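CELL WALL surface anchor family protein (Streptococcus pneumoniae, PDB 2Y1V) forms, as the major pilin RrgB, the backbone of the pneumococcal pilus, a fibre of subunits joined end to end on the cell surface. Local coordinates at residues L15-D20 / P42-E47; G35-V40 / H151-N156; G124-T129 / E158-I163; I113-S118 / K134-E139. All coordinates share one frame; numbering follows the deposited sequence.

In the fold
All four contacts lie in the N-terminal part of the chain, on one side of its centre. Along the chain, contact 1 closes before contacts 3 and 4 open, and its segments alternate with those of contact 2. Contacts 1, 2 and 3 reach one mixed sheet, in which strands 8-16 and 149-167 run parallel as neighbours. Contacts 2 and 3 use successive parts of strand 149-167, with centres about 25 Å apart. Contact 4 belongs to the antiparallel sheet of strands 91-93, 52-57, 109-115 and 138-142; its centre is about 14 Å from that of contact 2, and side chains of the two pack together. The strands brought together include the two that carry the D1 isopeptide link, Lys13 to Asn156.

Contact 1: residues L15-D20 / P42-E47; sequences LATDGD and PANAKE
Asn44 reaches the 15-20 segment twice, through its side-chain amide and through its backbone O. Asn44 ND2 donates to Asp20 O at 2.7 Å, with the acceptor close to the amide plane. Asn44 CG stands opposite its own backbone N (chi1 159°), which swings the amide toward the loop 17-20. There the Asn44 and Asp18 side chains cross at about a right angle, the amide and carboxylate planes 66° apart. Asp18 OD1 accepts from Asp20 N at 2.6 Å, from above the carboxylate plane, in an Asx turn. The backbone of Asn44 adds a further tie. Its O accepts from Thr17 N at 3.0 Å, nearly along the C=O axis, and from Thr17 OG1 at 3.3 Å, above the carbonyl plane. Beyond this, the strands pair antiparallel. Leu15 N donates to Lys46 O at 2.6 Å, and Lys46 N returns a bond to Leu15 O at 2.9 Å. Ile24 of helix 22-28 packs on Ala16, Asn44 and Ala45. Asn44 is the third residue of the type I turn Pro42 to Ala45. The chemistry implies that Asn44 ties the loop after strand 8-16 to the turn before strand 45-47 through three bonds, alongside the strand pairing.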
loop_
_atom_site.group_PDB
_atom_site.type_symbol
_atom_site.label_atom_id
_atom_site.label_comp_id
_atom_site.label_asym_id
_atom_site.label_seq_id
_atom_site.Cartn_x
_atom_site.Cartn_y
_atom_site.Cartn_z
ATOM N N LEU A 15 -29.989 17.629 3.529
ATOM C CA LEU A 15 -29.406 16.366 3.949
ATOM C C LEU A 15 -30.186 15.773 5.135
ATOM O O LEU A 15 -30.356 16.433 6.164
ATOM C CB LEU A 15 -27.961 16.610 4.363
ATOM C CG LEU A 15 -26.994 15.434 4.379
ATOM C CD1 LEU A 15 -25.668 15.974 4.807
ATOM C CD2 LEU A 15 -27.450 14.356 5.337
ATOM N N ALA A 16 -30.672 14.541 5.005
ATOM C CA ALA A 16 -31.272 13.868 6.158
ATOM C C ALA A 16 -30.189 13.323 7.091
ATOM O O ALA A 16 -29.579 12.299 6.806
ATOM C CB ALA A 16 -32.185 12.772 5.715
ATOM N N THR A 17 -29.948 14.012 8.207
ATOM C CA THR A 17 -28.890 13.601 9.144
ATOM C C THR A 17 -29.138 12.209 9.725
ATOM O O THR A 17 -28.205 11.499 10.089
ATOM C CB THR A 17 -28.671 14.625 10.275
ATOM O OG1 THR A 17 -29.823 14.664 11.123
ATOM C CG2 THR A 17 -28.400 16.025 9.695
ATOM N N ASP A 18 -30.399 11.823 9.822
ATOM C CA ASP A 18 -30.729 10.445 10.132
ATOM C C ASP A 18 -30.771 9.711 8.789
ATOM O O ASP A 18 -29.990 10.008 7.893
ATOM C CB ASP A 18 -32.060 10.355 10.885
ATOM C CG ASP A 18 -33.257 10.779 10.029
ATOM O OD1 ASP A 18 -33.037 11.323 8.922
ATOM O OD2 ASP A 18 -34.420 10.562 10.462
ATOM N N GLY A 19 -31.675 8.757 8.636
ATOM C CA GLY A 19 -31.842 8.127 7.328
ATOM C C GLY A 19 -33.164 8.515 6.697
ATOM O O GLY A 19 -33.522 8.031 5.615
ATOM N N ASP A 20 -33.882 9.416 7.363
ATOM C CA ASP A 20 -35.282 9.648 7.035
ATOM C C ASP A 20 -35.554 10.873 6.155
ATOM O O ASP A 20 -35.656 11.995 6.633
ATOM C CB ASP A 20 -36.127 9.687 8.309
ATOM C CG ASP A 20 -37.453 8.987 8.139
ATOM O OD1 ASP A 20 -37.763 8.589 6.994
ATOM O OD2 ASP A 20 -38.175 8.830 9.148
ATOM N N PRO A 42 -36.965 21.213 9.368
ATOM C CA PRO A 42 -37.119 20.111 10.303
ATOM C C PRO A 42 -35.830 19.909 11.092
ATOM O O PRO A 42 -34.760 20.277 10.616
ATOM C CB PRO A 42 -37.381 18.921 9.376
ATOM C CG PRO A 42 -38.102 19.526 8.221
ATOM C CD PRO A 42 -37.412 20.847 8.011
ATOM N N ALA A 43 -35.926 19.345 12.292
ATOM C CA ALA A 43 -34.736 19.133 13.116
ATOM C C ALA A 43 -33.860 18.055 12.488
ATOM O O ALA A 43 -32.708 17.865 12.860
ATOM C CB ALA A 43 -35.133 18.736 14.541
ATOM N N ASN A 44 -34.428 17.371 11.510
ATOM C CA ASN A 44 -33.818 16.202 10.906
ATOM C C ASN A 44 -33.009 16.520 9.641
ATOM O O ASN A 44 -32.250 15.682 9.150
ATOM C CB ASN A 44 -34.936 15.206 10.575
ATOM C CG ASN A 44 -34.531 14.204 9.520
ATOM O OD1 ASN A 44 -33.399 13.711 9.519
ATOM N ND2 ASN A 44 -35.454 13.888 8.613
ATOM N N ALA A 45 -33.178 17.725 9.107
ATOM C CA ALA A 45 -32.576 18.056 7.830
ATOM C C ALA A 45 -31.585 19.186 7.964
ATOM O O ALA A 45 -31.713 20.024 8.841
ATOM C CB ALA A 45 -33.645 18.410 6.822
ATOM N N LYS A 46 -30.593 19.199 7.082
ATOM C CA LYS A 46 -29.591 20.254 7.075
ATOM C C LYS A 46 -29.338 20.716 5.639
ATOM O O LYS A 46 -29.384 19.918 4.707
ATOM C CB LYS A 46 -28.298 19.751 7.718
ATOM C CG LYS A 46 -27.307 20.847 8.067
ATOM C CD LYS A 46 -25.985 20.257 8.544
ATOM C CE LYS A 46 -24.816 21.183 8.208
ATOM N NZ LYS A 46 -24.772 21.518 6.744
ATOM N N GLU A 47 -29.088 22.003 5.457
ATOM C CA GLU A 47 -28.825 22.512 4.125
ATOM C C GLU A 47 -27.328 22.566 3.815
ATOM O O GLU A 47 -26.550 23.179 4.544
ATOM C CB GLU A 47 -29.460 23.886 3.924
ATOM C CG GLU A 47 -29.274 24.421 2.507
ATOM C CD GLU A 47 -30.050 25.690 2.271
ATOM O OE1 GLU A 47 -30.713 26.149 3.225
ATOM O OE2 GLU A 47 -30.000 26.222 1.138
#

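Contact 2: residues G35-V40 / H151-N156; sequences GNKVGV and HVYPKN
Val38 and Lys37 lie against Tyr153 and His151, whose strand, 149-167, runs beside strand 8-16 in the mixed sheet of the N-terminal region. The 35-40 loop has no regular structure and lies on the surface. Two hydrogen bonds join it to the strand. Val38 N donates to Tyr153 OH at 2.9 Å, and the bond is fairly straight, 162° at the hydrogen. His151 N makes a weak bond to Gly35 O at 3.3 Å. The flat groups supply the next kind of contact. Lys37 CB sits over the centre of one face of the His151 imidazole, 3.9 Å from the ring centroid, in a CH-pi contact. The lysine chain then leads its amine away. His151 CG is opposite its carbonyl carbon (chi1 -64°), and this turns one ring face toward Lys37. His12 of strand 8-16 stacks on the Tyr153 ring and also meets the His151 ring. Further along the strand, Asn156 is covalently linked to Lys13 in the isopeptide bond. The remaining contact is apolar. The valine branch beside its own backbone N reaches the phenol obliquely, with Val38 CG2 3.5 Å from Tyr153 CE1.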
loop_
_atom_site.group_PDB
_atom_site.type_symbol
_atom_site.label_atom_id
_atom_site.label_comp_id
_atom_site.label_asym_id
_atom_site.label_seq_id
_atom_site.Cartn_x
_atom_site.Cartn_y
_atom_site.Cartn_z
ATOM N N GLY A 35 -45.034 26.962 -2.701
ATOM C CA GLY A 35 -43.570 26.891 -2.627
ATOM C C GLY A 35 -42.777 28.149 -2.270
ATOM O O GLY A 35 -41.940 28.620 -3.046
ATOM N N ASN A 36 -43.007 28.695 -1.087
ATOM C CA ASN A 36 -42.208 29.830 -0.657
ATOM C C ASN A 36 -41.051 29.399 0.245
ATOM O O ASN A 36 -40.976 28.238 0.650
ATOM C CB ASN A 36 -43.091 30.868 0.040
ATOM C CG ASN A 36 -44.182 31.406 -0.869
ATOM O OD1 ASN A 36 -43.913 32.164 -1.802
ATOM N ND2 ASN A 36 -45.423 31.007 -0.601
ATOM N N LYS A 37 -40.151 30.327 0.554
ATOM C CA LYS A 37 -39.052 30.019 1.459
ATOM C C LYS A 37 -39.569 29.465 2.797
ATOM O O LYS A 37 -40.324 30.141 3.513
ATOM C CB LYS A 37 -38.192 31.259 1.705
ATOM C CG LYS A 37 -36.941 30.998 2.535
ATOM C CD LYS A 37 -36.215 32.293 2.846
ATOM C CE LYS A 37 -35.098 32.078 3.870
ATOM N NZ LYS A 37 -34.010 31.190 3.355
ATOM N N VAL A 38 -39.177 28.235 3.127
ATOM C CA VAL A 38 -39.511 27.669 4.424
ATOM C C VAL A 38 -38.695 28.394 5.483
ATOM O O VAL A 38 -37.468 28.361 5.449
ATOM C CB VAL A 38 -39.201 26.166 4.505
ATOM C CG1 VAL A 38 -39.707 25.615 5.823
ATOM C CG2 VAL A 38 -39.842 25.414 3.348
ATOM N N GLY A 39 -39.379 29.063 6.408
ATOM C CA GLY A 39 -38.721 29.826 7.468
ATOM C C GLY A 39 -37.755 29.010 8.307
ATOM O O GLY A 39 -36.626 29.433 8.532
ATOM N N VAL A 40 -38.197 27.835 8.757
ATOM C CA VAL A 40 -37.398 26.957 9.620
ATOM C C VAL A 40 -37.489 25.492 9.201
ATOM O O VAL A 40 -38.574 24.980 8.892
ATOM C CB VAL A 40 -37.813 27.075 11.101
ATOM C CG1 VAL A 40 -39.299 27.427 11.226
ATOM C CG2 VAL A 40 -37.500 25.775 11.846
ATOM N N HIS A 151 -38.824 28.513 -4.193
ATOM C CA HIS A 151 -37.831 27.808 -3.419
ATOM C C HIS A 151 -38.253 26.346 -3.367
ATOM O O HIS A 151 -39.431 26.053 -3.128
ATOM C CB HIS A 151 -37.754 28.399 -2.009
ATOM C CG HIS A 151 -37.288 29.825 -1.970
ATOM N ND1 HIS A 151 -38.119 30.892 -2.248
ATOM C CD2 HIS A 151 -36.081 30.360 -1.672
ATOM C CE1 HIS A 151 -37.444 32.022 -2.126
ATOM N NE2 HIS A 151 -36.204 31.727 -1.777
ATOM N N VAL A 152 -37.296 25.445 -3.604
ATOM C CA VAL A 152 -37.560 23.995 -3.679
ATOM C C VAL A 152 -36.607 23.193 -2.772
ATOM O O VAL A 152 -35.515 23.657 -2.469
ATOM C CB VAL A 152 -37.423 23.501 -5.125
ATOM C CG1 VAL A 152 -38.579 24.008 -5.952
ATOM C CG2 VAL A 152 -36.095 23.965 -5.732
ATOM N N TYR A 153 -36.999 21.993 -2.341
ATOM C CA TYR A 153 -36.188 21.277 -1.341
ATOM C C TYR A 153 -35.924 19.788 -1.594
ATOM O O TYR A 153 -36.519 18.925 -0.924
ATOM C CB TYR A 153 -36.770 21.462 0.068
ATOM C CG TYR A 153 -36.866 22.907 0.495
ATOM C CD1 TYR A 153 -37.916 23.706 0.058
ATOM C CD2 TYR A 153 -35.912 23.474 1.312
ATOM C CE1 TYR A 153 -38.020 25.017 0.424
ATOM C CE2 TYR A 153 -36.009 24.807 1.690
ATOM C CZ TYR A 153 -37.075 25.563 1.233
ATOM O OH TYR A 153 -37.206 26.876 1.578
ATOM N N PRO A 154 -35.008 19.489 -2.536
ATOM C CA PRO A 154 -34.498 18.160 -2.852
ATOM C C PRO A 154 -33.769 17.554 -1.669
ATOM O O PRO A 154 -33.140 18.277 -0.909
ATOM C CB PRO A 154 -33.505 18.428 -3.996
ATOM C CG PRO A 154 -33.183 19.885 -3.873
ATOM C CD PRO A 154 -34.479 20.488 -3.473
ATOM N N LYS A 155 -33.841 16.232 -1.529
ATOM C CA LYS A 155 -33.357 15.592 -0.313
ATOM C C LYS A 155 -32.275 14.577 -0.586
ATOM O O LYS A 155 -32.238 13.999 -1.662
ATOM C CB LYS A 155 -34.528 14.949 0.456
ATOM C CG LYS A 155 -35.643 15.938 0.770
ATOM C CD LYS A 155 -37.006 15.263 0.806
ATOM C CE LYS A 155 -38.132 16.279 0.902
ATOM N NZ LYS A 155 -38.367 16.982 -0.385
ATOM N N ASN A 156 -31.412 14.350 0.407
ATOM C CA ASN A 156 -30.307 13.392 0.292
ATOM C C ASN A 156 -29.914 12.689 1.583
ATOM O O ASN A 156 -30.115 13.203 2.675
ATOM C CB ASN A 156 -29.058 14.094 -0.245
ATOM C CG ASN A 156 -29.255 14.651 -1.635
ATOM O OD1 ASN A 156 -29.125 13.968 -2.651
#

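Contact 3: residues G124-T129 / E158-I163; sequences GEDGAT and EAKPKI
Thr129 and Ala159 share two backbone hydrogen bonds as an antiparallel hydrogen-bonded pair. Ala159 N donates to Thr129 O at 2.8 Å, and Thr129 N donates to Ala159 O at 2.9 Å. A water bridges Glu125 N and Glu158 OE2, though its distance to the carboxylate is very short in the model. The other carboxylate oxygen, Glu158 OE1, is hydrogen-bonded to Tyr122 OH. Toward Lys160 there is a salt bridge, long and weak as a hydrogen bond, with Lys160 NZ 3.5 Å from Asp126 OD2. The lysine chain bends at chi3 (77°) to bring its amine round to the aspartate, and the two side chains cross obliquely. Asp126 has a second, long and weak ion pair with Lys407.

Packing accompanies the polar contacts. Glu158 CG stands between its backbone N and carbonyl carbon (chi1 63°), and the rest of the chain extends along Ala128 to Gly124. Glu158 OE1 comes within 3.2 Å of Gly124 CA, and Glu158 CD is 3.9 Å from Ala128 CB. Ala128 CB also lies 3.3 Å from Ala159 O. Gly124 to Gly127 form a type II turn. Further out, Gly127 O is hydrogen-bonded to Tyr296 OH and Thr129 packs on Pro406. The chemistry implies a turn held mainly by the backbone bonds next to it, with the Glu158 side chain and a weak ion pair adding to them, where strand 149-167 passes from one region to the next.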
loop_
_atom_site.group_PDB
_atom_site.type_symbol
_atom_site.label_atom_id
_atom_site.label_comp_id
_atom_site.label_asym_id
_atom_site.label_seq_id
_atom_site.Cartn_x
_atom_site.Cartn_y
_atom_site.Cartn_z
ATOM N N GLY A 124 -19.037 14.991 3.160
ATOM C CA GLY A 124 -19.592 14.941 4.501
ATOM C C GLY A 124 -18.562 14.894 5.606
ATOM O O GLY A 124 -17.361 15.099 5.382
ATOM N N GLU A 125 -19.059 14.644 6.812
ATOM C CA GLU A 125 -18.232 14.494 7.991
ATOM C C GLU A 125 -17.562 13.127 7.907
ATOM O O GLU A 125 -18.212 12.116 7.648
ATOM C CB GLU A 125 -19.099 14.614 9.242
ATOM C CG GLU A 125 -18.490 14.069 10.517
ATOM C CD GLU A 125 -19.537 13.449 11.431
ATOM O OE1 GLU A 125 -20.094 12.382 11.065
ATOM O OE2 GLU A 125 -19.800 14.028 12.509
ATOM N N ASP A 126 -16.251 13.116 8.099
ATOM C CA ASP A 126 -15.477 11.883 8.059
ATOM C C ASP A 126 -15.448 11.264 6.675
ATOM O O ASP A 126 -15.358 10.044 6.539
ATOM C CB ASP A 126 -16.003 10.865 9.069
ATOM C CG ASP A 126 -14.897 10.018 9.652
ATOM O OD1 ASP A 126 -13.714 10.398 9.463
ATOM O OD2 ASP A 126 -15.199 8.997 10.304
ATOM N N GLY A 127 -15.520 12.114 5.652
ATOM C CA GLY A 127 -15.402 11.674 4.269
ATOM C C GLY A 127 -16.612 10.930 3.732
ATOM O O GLY A 127 -16.472 9.986 2.954
ATOM N N ALA A 128 -17.809 11.337 4.139
ATOM C CA ALA A 128 -19.008 10.719 3.579
ATOM C C ALA A 128 -19.400 11.417 2.281
ATOM O O ALA A 128 -19.158 12.615 2.100
ATOM C CB ALA A 128 -20.156 10.745 4.581
ATOM N N THR A 129 -19.986 10.657 1.368
ATOM C CA THR A 129 -20.440 11.201 0.105
ATOM C C THR A 129 -21.953 11.056 0.045
ATOM O O THR A 129 -22.536 10.211 0.745
ATOM C CB THR A 129 -19.802 10.471 -1.119
ATOM O OG1 THR A 129 -20.061 9.069 -1.047
ATOM C CG2 THR A 129 -18.317 10.652 -1.162
ATOM N N GLU A 158 -26.250 10.624 3.102
ATOM C CA GLU A 158 -24.816 10.498 2.818
ATOM C C GLU A 158 -24.286 9.285 3.561
ATOM O O GLU A 158 -24.864 8.879 4.554
ATOM C CB GLU A 158 -24.031 11.779 3.184
ATOM C CG GLU A 158 -24.054 12.155 4.655
ATOM C CD GLU A 158 -23.112 13.313 5.015
ATOM O OE1 GLU A 158 -22.586 13.996 4.099
ATOM O OE2 GLU A 158 -22.904 13.544 6.232
ATOM N N ALA A 159 -23.211 8.689 3.058
ATOM C CA ALA A 159 -22.635 7.519 3.704
ATOM C C ALA A 159 -21.138 7.396 3.460
ATOM O O ALA A 159 -20.563 8.128 2.650
ATOM C CB ALA A 159 -23.373 6.234 3.274
ATOM N N LYS A 160 -20.524 6.441 4.150
ATOM C CA LYS A 160 -19.075 6.294 4.176
ATOM C C LYS A 160 -18.691 4.839 3.938
ATOM O O LYS A 160 -19.331 3.943 4.461
ATOM C CB LYS A 160 -18.580 6.726 5.551
ATOM C CG LYS A 160 -17.168 6.344 5.856
ATOM C CD LYS A 160 -16.815 6.722 7.278
ATOM C CE LYS A 160 -17.414 5.749 8.291
ATOM N NZ LYS A 160 -16.912 6.055 9.667
ATOM N N PRO A 161 -17.647 4.588 3.143
ATOM C CA PRO A 161 -17.260 3.185 3.069
ATOM C C PRO A 161 -16.239 2.849 4.158
ATOM O O PRO A 161 -15.798 3.749 4.887
ATOM C CB PRO A 161 -16.656 3.071 1.674
ATOM C CG PRO A 161 -16.108 4.444 1.384
ATOM C CD PRO A 161 -16.835 5.443 2.251
ATOM N N LYS A 162 -15.890 1.565 4.260
ATOM C CA LYS A 162 -14.965 1.051 5.250
ATOM C C LYS A 162 -14.042 0.034 4.572
ATOM O O LYS A 162 -14.430 -0.612 3.594
ATOM C CB LYS A 162 -15.711 0.295 6.358
ATOM C CG LYS A 162 -16.836 1.021 7.078
ATOM C CD LYS A 162 -17.401 0.096 8.190
ATOM C CE LYS A 162 -18.542 0.744 8.975
ATOM N NZ LYS A 162 -18.065 1.980 9.670
ATOM N N ILE A 163 -12.859 -0.164 5.144
ATOM C CA ILE A 163 -11.887 -1.092 4.600
ATOM C C ILE A 163 -10.941 -1.595 5.681
ATOM O O ILE A 163 -10.785 -0.975 6.745
ATOM C CB ILE A 163 -11.027 -0.399 3.520
ATOM C CG1 ILE A 163 -10.293 -1.421 2.646
ATOM C CG2 ILE A 163 -10.059 0.607 4.160
ATOM C CD1 ILE A 163 -9.680 -0.801 1.387
HETATM O O HOH W 1 -22.024 15.423 7.533
#

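Contact 4: residues I113-S118 / K134-E139; sequences IYEIHS and KAVPIE
Ile113 and Ile138 pair through two backbone hydrogen bonds. Ile113 N donates to Ile138 O, and Ile138 N donates to Ile113 O, both at 2.9 Å. This is one antiparallel hydrogen-bonded pair, with both side chains on the same face of the sheet. The tip of Ile113, CD1, meets the CG2 branch of Ile138 at 4.2 Å. On this face Ile113 packs on Phe53 and Trp55. The aromatic contact is a CH-pi interaction. Pro137 CB sits over the centre of one face of the Tyr114 ring, 3.6 Å from its centroid and 8° off the ring normal. Tyr114 CG is opposite its carbonyl carbon (chi1 -74°), which lays the ring face against Pro137, the two side chains pointing the same way. The Tyr114 hydroxyl is hydrogen-bonded to Asn60 OD1. A cis peptide bond precedes Pro137. Val136 CG1 packs against the backbone N of Glu115 at 3.7 Å and its CB at 3.9 Å. Strand 138-142 is an outermost strand, within this chain, of the four-stranded antiparallel sheet. From it Ile138 packs on Val11 and Val152 of the mixed sheet, consistent with a beta sandwich whose Lys13-Asn156 isopeptide bond lies by Glu115.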
loop_
_atom_site.group_PDB
_atom_site.type_symbol
_atom_site.label_atom_id
_atom_site.label_comp_id
_atom_site.label_asym_id
_atom_site.label_seq_id
_atom_site.Cartn_x
_atom_site.Cartn_y
_atom_site.Cartn_z
ATOM N N ILE A 113 -35.015 19.746 -12.820
ATOM C CA ILE A 113 -33.689 20.024 -12.328
ATOM C C ILE A 113 -33.076 18.761 -11.725
ATOM O O ILE A 113 -33.652 18.131 -10.825
ATOM C CB ILE A 113 -33.663 21.166 -11.294
ATOM C CG1 ILE A 113 -34.705 22.230 -11.640
ATOM C CG2 ILE A 113 -32.270 21.780 -11.237
ATOM C CD1 ILE A 113 -35.014 23.169 -10.507
ATOM N N TYR A 114 -31.895 18.407 -12.213
ATOM C CA TYR A 114 -31.199 17.219 -11.744
ATOM C C TYR A 114 -30.019 17.544 -10.846
ATOM O O TYR A 114 -29.415 18.620 -10.943
ATOM C CB TYR A 114 -30.679 16.415 -12.929
ATOM C CG TYR A 114 -31.761 15.675 -13.661
ATOM C CD1 TYR A 114 -32.568 16.328 -14.581
ATOM C CD2 TYR A 114 -31.970 14.315 -13.443
ATOM C CE1 TYR A 114 -33.558 15.659 -15.247
ATOM C CE2 TYR A 114 -32.956 13.639 -14.111
ATOM C CZ TYR A 114 -33.755 14.320 -15.008
ATOM O OH TYR A 114 -34.747 13.652 -15.685
ATOM N N GLU A 115 -29.701 16.597 -9.964
ATOM C CA GLU A 115 -28.479 16.662 -9.192
ATOM C C GLU A 115 -27.426 15.912 -9.992
ATOM O O GLU A 115 -27.675 14.801 -10.496
ATOM C CB GLU A 115 -28.660 16.029 -7.816
ATOM C CG GLU A 115 -27.423 16.130 -6.906
ATOM C CD GLU A 115 -27.640 15.514 -5.521
ATOM O OE1 GLU A 115 -28.770 15.583 -4.984
ATOM O OE2 GLU A 115 -26.667 14.960 -4.970
ATOM N N ILE A 116 -26.250 16.518 -10.129
ATOM C CA ILE A 116 -25.170 15.841 -10.840
ATOM C C ILE A 116 -24.005 15.525 -9.924
ATOM O O ILE A 116 -23.065 16.321 -9.769
ATOM C CB ILE A 116 -24.758 16.603 -12.104
ATOM C CG1 ILE A 116 -26.001 16.771 -12.983
ATOM C CG2 ILE A 116 -23.681 15.833 -12.850
ATOM C CD1 ILE A 116 -25.792 17.644 -14.187
ATOM N N HIS A 117 -24.110 14.348 -9.304
ATOM C CA HIS A 117 -23.181 13.880 -8.284
ATOM C C HIS A 117 -21.768 14.018 -8.799
ATOM O O HIS A 117 -20.853 14.350 -8.071
ATOM C CB HIS A 117 -23.435 12.405 -7.988
ATOM C CG HIS A 117 -24.672 12.140 -7.187
ATOM N ND1 HIS A 117 -25.830 11.649 -7.749
ATOM C CD2 HIS A 117 -24.925 12.268 -5.863
ATOM C CE1 HIS A 117 -26.752 11.507 -6.810
ATOM N NE2 HIS A 117 -26.227 11.866 -5.656
ATOM N N SER A 118 -21.620 13.742 -10.081
ATOM C CA SER A 118 -20.340 13.674 -10.706
ATOM C C SER A 118 -19.661 15.037 -10.863
ATOM O O SER A 118 -18.496 15.094 -11.215
ATOM C CB SER A 118 -20.507 13.013 -12.074
ATOM O OG SER A 118 -19.266 12.485 -12.498
ATOM N N LYS A 134 -34.207 12.090 -2.472
ATOM C CA LYS A 134 -35.644 12.156 -2.584
ATOM C C LYS A 134 -36.021 13.475 -3.251
ATOM O O LYS A 134 -35.407 14.522 -2.988
ATOM C CB LYS A 134 -36.307 11.997 -1.206
ATOM C CG LYS A 134 -37.827 11.958 -1.266
ATOM C CD LYS A 134 -38.482 11.606 0.085
ATOM C CE LYS A 134 -40.029 11.648 0.012
ATOM N NZ LYS A 134 -40.584 10.705 -1.003
ATOM N N ALA A 135 -37.023 13.411 -4.117
ATOM C CA ALA A 135 -37.509 14.571 -4.850
ATOM C C ALA A 135 -36.435 15.144 -5.786
ATOM O O ALA A 135 -36.341 16.354 -5.969
ATOM C CB ALA A 135 -38.024 15.637 -3.892
ATOM N N VAL A 136 -35.622 14.251 -6.344
ATOM C CA VAL A 136 -34.698 14.571 -7.429
ATOM C C VAL A 136 -35.021 13.545 -8.508
ATOM O O VAL A 136 -35.122 12.363 -8.210
ATOM C CB VAL A 136 -33.197 14.403 -7.020
ATOM C CG1 VAL A 136 -32.286 14.652 -8.200
ATOM C CG2 VAL A 136 -32.826 15.319 -5.877
ATOM N N PRO A 137 -35.207 13.991 -9.759
ATOM C CA PRO A 137 -35.126 15.388 -10.168
ATOM C C PRO A 137 -36.337 16.202 -9.729
ATOM O O PRO A 137 -37.453 15.683 -9.623
ATOM C CB PRO A 137 -35.113 15.301 -11.691
ATOM C CG PRO A 137 -35.915 14.065 -11.996
ATOM C CD PRO A 137 -35.547 13.096 -10.888
ATOM N N ILE A 138 -36.102 17.486 -9.485
ATOM C CA ILE A 138 -37.164 18.404 -9.166
ATOM C C ILE A 138 -38.009 18.658 -10.414
ATOM O O ILE A 138 -37.475 18.995 -11.477
ATOM C CB ILE A 138 -36.585 19.738 -8.692
ATOM C CG1 ILE A 138 -35.727 19.531 -7.446
ATOM C CG2 ILE A 138 -37.697 20.756 -8.453
ATOM C CD1 ILE A 138 -35.146 20.805 -6.918
ATOM N N GLU A 139 -39.322 18.493 -10.282
ATOM C CA GLU A 139 -40.233 18.806 -11.370
ATOM C C GLU A 139 -40.963 20.092 -11.030
ATOM O O GLU A 139 -41.770 20.127 -10.115
ATOM C CB GLU A 139 -41.229 17.671 -11.589
ATOM C CG GLU A 139 -40.570 16.328 -11.862
ATOM C CD GLU A 139 -41.511 15.158 -11.644
ATOM O OE1 GLU A 139 -42.662 15.390 -11.206
ATOM O OE2 GLU A 139 -41.095 14.004 -11.903
#